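Local coordinates for type IV pilus assembly protein PilF (Thermus thermophilus HB8, PDB 5OIU) that probably hydrolyses ATP as a hexameric AAA+ motor to power the assembly of type IV pili, at residues I27-E30 and D35-V38. Sequence-based numbering, arbitrary orientation.
Sequences IHIE and DVQV
Two neighbouring strands of a β hairpin, 26-31 and 36-42, pair here through E30 and Q37, the antiparallel hydrogen-bonded pair of the contact. E30 N donates to Q37 O over 2.8 Å, with 164° at the hydrogen. The return bond, from Q37 N to E30 O at 2.9 Å, is more bent, 148° at the hydrogen. E30 O also receives a CA-H...O contact from V36 CA at 3.3 Å, and H28 O takes a similar one from V38 CA at 3.2 Å. I29 and V38 form the adjoining non-hydrogen-bonded pair, their side chains on the same face as those of I27 and V36. On that face the CG2 branch of I29, anti to its own nitrogen, meets V36 CG1 at 3.9 Å, while I29 CG1 lies 4.4 Å from V38 CG2. The hairpin belongs to the six-stranded antiparallel sheet at the start of this chain, apart from the mixed sheet that carries the P-loop, and this apolar face packs against helix 6-22, with V15 touching both I27 and V38, and against helix 57-67. E30 and Q37 occupy the other face. The extended E30 chain carries its carboxylate to salt bridges with K106 and R39 and a hydrogen bond from N188 of the second subunit; D211 of that subunit hydrogen-bonds H28 NE2, and the face bearing H28 and E30 is therefore part of a subunit interface in the six-chain assembly. The Q37 amide folds back over its own strand, NE2 reaching V38 O at 3.0 Å from well above the carbonyl plane.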
loop_
_atom_site.group_PDB
_atom_site.type_symbol
_atom_site.label_atom_id
_atom_site.label_comp_id
_atom_site.label_asym_id
_atom_site.label_seq_id
_atom_site.Cartn_x
_atom_site.Cartn_y
_atom_site.Cartn_z
ATOM N N ILE C 27 4.483 6.573 -44.781
ATOM C CA ILE C 27 4.704 7.961 -45.189
ATOM C C ILE C 27 5.502 8.656 -44.099
ATOM O O ILE C 27 5.049 8.719 -42.944
ATOM C CB ILE C 27 3.381 8.709 -45.404
ATOM C CG1 ILE C 27 2.459 7.967 -46.354
ATOM C CG2 ILE C 27 3.636 10.101 -45.886
ATOM C CD1 ILE C 27 1.139 8.689 -46.522
ATOM N N HIS C 28 6.665 9.207 -44.462
ATOM C CA HIS C 28 7.541 9.923 -43.531
ATOM C C HIS C 28 7.576 11.405 -43.876
ATOM O O HIS C 28 7.938 11.771 -45.003
ATOM C CB HIS C 28 8.973 9.392 -43.574
ATOM C CG HIS C 28 9.098 7.960 -43.178
ATOM N ND1 HIS C 28 9.916 7.545 -42.150
ATOM C CD2 HIS C 28 8.529 6.841 -43.687
ATOM C CE1 HIS C 28 9.840 6.231 -42.037
ATOM N NE2 HIS C 28 9.010 5.778 -42.961
ATOM N N ILE C 29 7.261 12.253 -42.892
ATOM C CA ILE C 29 7.304 13.706 -43.031
ATOM C C ILE C 29 8.390 14.215 -42.087
ATOM O O ILE C 29 8.146 14.411 -40.887
ATOM C CB ILE C 29 5.942 14.346 -42.749
ATOM C CG1 ILE C 29 4.914 13.758 -43.723
ATOM C CG2 ILE C 29 6.007 15.860 -42.911
ATOM C CD1 ILE C 29 3.567 14.461 -43.752
ATOM N N GLU C 30 9.599 14.424 -42.623
ATOM C CA GLU C 30 10.781 14.733 -41.826
ATOM C C GLU C 30 11.172 16.195 -41.946
ATOM O O GLU C 30 11.620 16.623 -43.019
ATOM C CB GLU C 30 11.971 13.867 -42.248
ATOM C CG GLU C 30 11.663 12.424 -42.626
ATOM C CD GLU C 30 12.929 11.569 -42.658
ATOM O OE1 GLU C 30 12.861 10.373 -42.301
ATOM O OE2 GLU C 30 14.007 12.107 -43.031
ATOM N N ASP C 35 14.690 22.327 -45.065
ATOM C CA ASP C 35 13.422 21.979 -45.688
ATOM C C ASP C 35 12.747 20.870 -44.882
ATOM O O ASP C 35 13.287 20.360 -43.896
ATOM C CB ASP C 35 13.635 21.550 -47.143
ATOM C CG ASP C 35 14.553 20.350 -47.269
ATOM O OD1 ASP C 35 15.432 20.170 -46.392
ATOM O OD2 ASP C 35 14.396 19.583 -48.243
ATOM N N VAL C 36 11.543 20.506 -45.304
ATOM C CA VAL C 36 10.886 19.289 -44.849
ATOM C C VAL C 36 10.829 18.346 -46.043
ATOM O O VAL C 36 10.339 18.719 -47.117
ATOM C CB VAL C 36 9.482 19.557 -44.288
ATOM C CG1 VAL C 36 8.844 18.262 -43.930
ATOM C CG2 VAL C 36 9.549 20.459 -43.081
ATOM N N GLN C 37 11.358 17.143 -45.868
ATOM C CA GLN C 37 11.318 16.126 -46.900
ATOM C C GLN C 37 10.204 15.139 -46.585
ATOM O O GLN C 37 9.987 14.774 -45.424
ATOM C CB GLN C 37 12.662 15.398 -47.021
ATOM C CG GLN C 37 12.576 14.038 -47.734
ATOM C CD GLN C 37 12.963 14.090 -49.215
ATOM O OE1 GLN C 37 14.146 14.195 -49.552
ATOM N NE2 GLN C 37 11.962 14.014 -50.102
ATOM N N VAL C 38 9.478 14.743 -47.626
ATOM C CA VAL C 38 8.450 13.715 -47.546
ATOM C C VAL C 38 8.978 12.491 -48.271
ATOM O O VAL C 38 9.419 12.588 -49.422
ATOM C CB VAL C 38 7.125 14.206 -48.155
ATOM C CG1 VAL C 38 6.063 13.105 -48.177
ATOM C CG2 VAL C 38 6.635 15.405 -47.392
#